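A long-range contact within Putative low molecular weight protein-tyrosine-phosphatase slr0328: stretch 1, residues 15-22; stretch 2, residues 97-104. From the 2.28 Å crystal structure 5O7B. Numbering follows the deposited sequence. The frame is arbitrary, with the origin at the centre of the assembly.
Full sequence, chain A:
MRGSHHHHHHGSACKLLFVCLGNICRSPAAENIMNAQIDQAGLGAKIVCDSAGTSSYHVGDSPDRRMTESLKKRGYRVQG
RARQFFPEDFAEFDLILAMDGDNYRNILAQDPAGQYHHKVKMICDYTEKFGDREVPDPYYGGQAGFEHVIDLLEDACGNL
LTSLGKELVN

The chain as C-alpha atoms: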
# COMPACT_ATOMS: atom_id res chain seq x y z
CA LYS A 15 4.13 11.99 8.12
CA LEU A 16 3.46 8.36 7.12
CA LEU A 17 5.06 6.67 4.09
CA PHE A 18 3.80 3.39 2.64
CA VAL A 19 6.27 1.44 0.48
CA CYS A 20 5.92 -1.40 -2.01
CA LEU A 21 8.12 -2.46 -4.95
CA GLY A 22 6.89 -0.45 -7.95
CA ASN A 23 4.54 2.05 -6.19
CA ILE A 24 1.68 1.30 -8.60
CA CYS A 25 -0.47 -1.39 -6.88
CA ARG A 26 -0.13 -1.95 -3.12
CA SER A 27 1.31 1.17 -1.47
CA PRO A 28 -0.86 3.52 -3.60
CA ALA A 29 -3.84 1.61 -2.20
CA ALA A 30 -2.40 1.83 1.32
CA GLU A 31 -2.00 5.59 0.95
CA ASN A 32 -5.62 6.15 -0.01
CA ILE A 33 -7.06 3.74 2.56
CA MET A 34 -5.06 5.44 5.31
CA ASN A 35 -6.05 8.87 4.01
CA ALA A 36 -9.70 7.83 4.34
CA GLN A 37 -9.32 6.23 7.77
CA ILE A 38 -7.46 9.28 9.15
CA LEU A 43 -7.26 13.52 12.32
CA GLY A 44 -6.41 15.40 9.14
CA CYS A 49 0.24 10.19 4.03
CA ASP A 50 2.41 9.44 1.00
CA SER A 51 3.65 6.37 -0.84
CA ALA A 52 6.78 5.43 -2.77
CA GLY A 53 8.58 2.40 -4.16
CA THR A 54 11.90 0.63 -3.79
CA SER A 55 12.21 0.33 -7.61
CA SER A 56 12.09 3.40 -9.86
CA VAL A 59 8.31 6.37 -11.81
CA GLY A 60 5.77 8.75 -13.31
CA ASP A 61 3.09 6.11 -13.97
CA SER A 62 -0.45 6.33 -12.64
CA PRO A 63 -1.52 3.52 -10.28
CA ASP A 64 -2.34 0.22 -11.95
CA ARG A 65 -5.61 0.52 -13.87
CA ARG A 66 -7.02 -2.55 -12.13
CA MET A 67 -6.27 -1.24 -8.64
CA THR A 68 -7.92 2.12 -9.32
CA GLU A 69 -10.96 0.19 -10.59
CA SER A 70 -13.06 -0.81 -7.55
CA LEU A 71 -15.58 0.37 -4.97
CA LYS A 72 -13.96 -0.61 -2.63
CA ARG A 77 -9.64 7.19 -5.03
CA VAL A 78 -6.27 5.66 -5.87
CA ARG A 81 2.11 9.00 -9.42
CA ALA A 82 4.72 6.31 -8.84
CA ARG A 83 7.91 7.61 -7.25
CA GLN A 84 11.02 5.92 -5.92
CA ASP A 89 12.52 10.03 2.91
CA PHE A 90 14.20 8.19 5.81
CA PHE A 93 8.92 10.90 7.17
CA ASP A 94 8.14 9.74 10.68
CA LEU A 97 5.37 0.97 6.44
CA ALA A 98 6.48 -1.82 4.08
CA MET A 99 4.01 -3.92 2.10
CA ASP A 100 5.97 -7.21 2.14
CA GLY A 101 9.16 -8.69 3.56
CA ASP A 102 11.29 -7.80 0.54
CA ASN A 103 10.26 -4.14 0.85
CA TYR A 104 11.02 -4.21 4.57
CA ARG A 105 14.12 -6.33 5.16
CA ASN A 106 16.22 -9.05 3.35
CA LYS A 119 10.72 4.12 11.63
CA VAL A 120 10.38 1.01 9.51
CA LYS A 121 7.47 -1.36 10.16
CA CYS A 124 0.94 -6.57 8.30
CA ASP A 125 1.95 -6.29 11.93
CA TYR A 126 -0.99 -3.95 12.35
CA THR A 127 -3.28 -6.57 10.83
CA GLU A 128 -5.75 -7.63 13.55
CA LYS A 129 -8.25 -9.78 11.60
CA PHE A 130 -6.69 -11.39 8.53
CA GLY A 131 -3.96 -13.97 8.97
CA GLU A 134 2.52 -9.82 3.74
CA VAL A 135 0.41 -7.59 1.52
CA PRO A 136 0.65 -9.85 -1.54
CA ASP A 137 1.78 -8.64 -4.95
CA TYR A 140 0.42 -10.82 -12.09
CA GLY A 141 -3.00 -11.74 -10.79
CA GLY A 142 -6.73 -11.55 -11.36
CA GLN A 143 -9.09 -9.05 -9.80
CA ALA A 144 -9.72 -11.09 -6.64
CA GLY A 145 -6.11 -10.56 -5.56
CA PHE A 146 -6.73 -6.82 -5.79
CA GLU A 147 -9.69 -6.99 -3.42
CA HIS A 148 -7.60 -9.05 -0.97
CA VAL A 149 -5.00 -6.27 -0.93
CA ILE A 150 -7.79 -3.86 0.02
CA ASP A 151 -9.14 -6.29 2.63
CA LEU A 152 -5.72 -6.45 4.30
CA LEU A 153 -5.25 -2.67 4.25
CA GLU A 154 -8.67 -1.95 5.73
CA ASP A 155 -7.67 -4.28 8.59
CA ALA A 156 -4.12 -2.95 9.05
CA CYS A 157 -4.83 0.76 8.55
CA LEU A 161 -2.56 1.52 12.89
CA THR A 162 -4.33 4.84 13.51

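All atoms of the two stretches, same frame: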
# COMPACT_ATOMS: atom_id res chain seq x y z
N LYS A 15 4.21 12.41 9.51
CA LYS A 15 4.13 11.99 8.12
C LYS A 15 4.34 10.47 8.01
O LYS A 15 5.31 9.92 8.54
CB LYS A 15 5.16 12.75 7.28
CG LYS A 15 5.05 14.27 7.39
CD LYS A 15 6.31 14.99 6.90
CE LYS A 15 7.43 14.94 7.92
NZ LYS A 15 7.21 15.83 9.10
N LEU A 16 3.43 9.80 7.30
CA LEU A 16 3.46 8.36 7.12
C LEU A 16 3.74 8.01 5.66
O LEU A 16 3.14 8.59 4.75
CB LEU A 16 2.13 7.74 7.56
CG LEU A 16 1.41 8.32 8.79
CD1 LEU A 16 0.07 7.65 8.97
CD2 LEU A 16 2.24 8.17 10.06
N LEU A 17 4.65 7.06 5.44
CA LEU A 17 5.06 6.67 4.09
C LEU A 17 4.85 5.18 3.93
O LEU A 17 5.41 4.39 4.70
CB LEU A 17 6.52 7.04 3.83
CG LEU A 17 7.10 6.79 2.43
CD1 LEU A 17 6.65 7.85 1.46
CD2 LEU A 17 8.62 6.74 2.49
N PHE A 18 4.06 4.79 2.94
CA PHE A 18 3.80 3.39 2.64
C PHE A 18 4.61 2.98 1.42
O PHE A 18 4.63 3.70 0.42
CB PHE A 18 2.31 3.16 2.42
CG PHE A 18 1.45 3.57 3.59
CD1 PHE A 18 1.23 2.71 4.65
CD2 PHE A 18 0.88 4.83 3.64
CE1 PHE A 18 0.46 3.09 5.73
CE2 PHE A 18 0.10 5.22 4.72
CZ PHE A 18 -0.12 4.35 5.76
N VAL A 19 5.29 1.83 1.50
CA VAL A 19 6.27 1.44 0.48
C VAL A 19 5.97 0.04 -0.03
O VAL A 19 5.82 -0.90 0.76
CB VAL A 19 7.72 1.51 1.01
CG1 VAL A 19 8.71 1.13 -0.08
CG2 VAL A 19 8.02 2.90 1.54
N CYS A 20 5.92 -0.10 -1.35
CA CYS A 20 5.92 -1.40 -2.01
C CYS A 20 7.07 -1.40 -3.02
O CYS A 20 8.01 -0.61 -2.93
CB CYS A 20 4.55 -1.70 -2.64
SG CYS A 20 4.07 -0.61 -3.99
N LEU A 21 7.01 -2.31 -4.00
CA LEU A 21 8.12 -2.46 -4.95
C LEU A 21 8.08 -1.39 -6.03
O LEU A 21 8.98 -0.54 -6.11
CB LEU A 21 8.09 -3.86 -5.58
CG LEU A 21 9.14 -4.15 -6.67
CD1 LEU A 21 10.55 -3.96 -6.14
CD2 LEU A 21 8.99 -5.55 -7.25
N GLY A 22 7.04 -1.40 -6.87
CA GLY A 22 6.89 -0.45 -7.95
C GLY A 22 6.08 0.81 -7.68
O GLY A 22 6.07 1.71 -8.52
N LEU A 97 6.08 2.24 6.33
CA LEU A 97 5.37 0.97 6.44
C LEU A 97 5.53 0.18 5.14
O LEU A 97 5.12 0.63 4.06
CB LEU A 97 3.90 1.23 6.83
CG LEU A 97 3.90 2.08 8.12
CD1 LEU A 97 3.21 3.45 8.02
CD2 LEU A 97 3.42 1.33 9.37
N ALA A 98 6.16 -1.00 5.23
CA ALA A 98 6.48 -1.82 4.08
C ALA A 98 5.36 -2.82 3.79
O ALA A 98 4.73 -3.35 4.70
CB ALA A 98 7.79 -2.58 4.29
N MET A 99 5.14 -3.08 2.50
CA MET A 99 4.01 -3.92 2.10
C MET A 99 4.31 -5.40 2.24
O MET A 99 3.42 -6.18 2.60
CB MET A 99 3.59 -3.60 0.66
CG MET A 99 2.90 -2.26 0.46
SD MET A 99 1.54 -1.89 1.58
CE MET A 99 2.28 -0.61 2.58
N ASP A 100 5.55 -5.82 1.95
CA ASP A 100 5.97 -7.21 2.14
C ASP A 100 7.38 -7.26 2.72
O ASP A 100 8.02 -6.24 2.95
CB ASP A 100 5.86 -8.02 0.83
CG ASP A 100 6.86 -7.58 -0.24
OD1 ASP A 100 7.93 -7.02 0.07
OD2 ASP A 100 6.55 -7.81 -1.43
N GLY A 101 7.86 -8.49 2.93
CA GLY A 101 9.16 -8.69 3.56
C GLY A 101 10.31 -8.15 2.73
O GLY A 101 11.26 -7.57 3.26
N ASP A 102 10.24 -8.33 1.40
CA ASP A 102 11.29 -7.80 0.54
C ASP A 102 11.38 -6.28 0.64
O ASP A 102 12.48 -5.72 0.67
CB ASP A 102 11.06 -8.24 -0.90
CG ASP A 102 11.09 -9.74 -1.06
OD1 ASP A 102 11.72 -10.42 -0.22
OD2 ASP A 102 10.47 -10.23 -2.02
N ASN A 103 10.23 -5.60 0.70
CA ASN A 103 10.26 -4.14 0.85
C ASN A 103 10.88 -3.76 2.17
O ASN A 103 11.58 -2.74 2.25
CB ASN A 103 8.86 -3.54 0.77
CG ASN A 103 8.05 -4.03 -0.40
OD1 ASN A 103 6.84 -4.22 -0.28
ND2 ASN A 103 8.70 -4.22 -1.55
N TYR A 104 10.64 -4.56 3.21
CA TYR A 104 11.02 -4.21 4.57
C TYR A 104 12.48 -4.53 4.88
O TYR A 104 13.24 -3.66 5.32
CB TYR A 104 10.12 -4.96 5.57

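What joins two segments whose touching residues are at least 78 positions apart in sequence? Three backbone hydrogen bonds do most of the pairing. Leu 97 N donates to Leu 17 O at 2.8 Å, Val 19 N donates to Leu 97 O at 2.8 Å, and Met 99 N donates to Val 19 O at 2.9 Å. Val 19 thus uses both its N and its O, and its backbone is bridged to that of Ala 98, with the two CA atoms 4.9 Å apart. Two CA-H...O contacts share acceptors with these bonds: Phe 18 CA lies 3.4 Å from Leu 97 O, and Ala 98 CA lies 3.5 Å from Val 19 O.

How do the apolar side chains pack beside this backbone pairing? Leu 97, with chi1 in the m well and chi2 at 120°, between wells, brings its CD1 to 3.6 Å from Phe 18 CE1; the same CD1 is 4.4 Å from Leu 16 CB. Phe 18 is also m at chi1, and the contact between its ring and the leucine methyl is apolar. The contact covers 91 Å² of Leu 97, more than of any other residue here.

Why does a flexible methionine suit position 99? Its CA-to-CB bond points toward the first strand, and m rotamers at chi1 and chi2 fold the chain so that different parts of it meet different neighbours. Met 99 CG lies 3.6 Å from Cys 20 CB, while Met 99 CE reaches 3.8 Å from Phe 18 CB and sits at the edge of the Phe 18 ring, near its plane. The unbranched thioether can follow this bend, with chi3 at 109°, and all three residues are buried. Cys 20 adopts the p rotamer, and its SG is hydrogen-bonded elsewhere in the structure.

What sets the side chain of Asn 103, at the start of the helix, against the strand? Asp 100 occupies the N-cap position, where its p rotamer places OD1 to accept from Asn 103 N at 2.8 Å. Asn 103, m at chi1, returns the link: its OD1 accepts from Asp 100 N at 3.0 Å. This reciprocal pair satisfies two backbone NH groups and holds the amide beside the first stretch. There, Asn 103 OD1 lies 3.4 Å from Cys 20 CA, and Asn 103 ND2 is 3.5 Å from Leu 21 N, with no hydrogen bond across. Altogether the two stretches bury 404 Å², both sides summed.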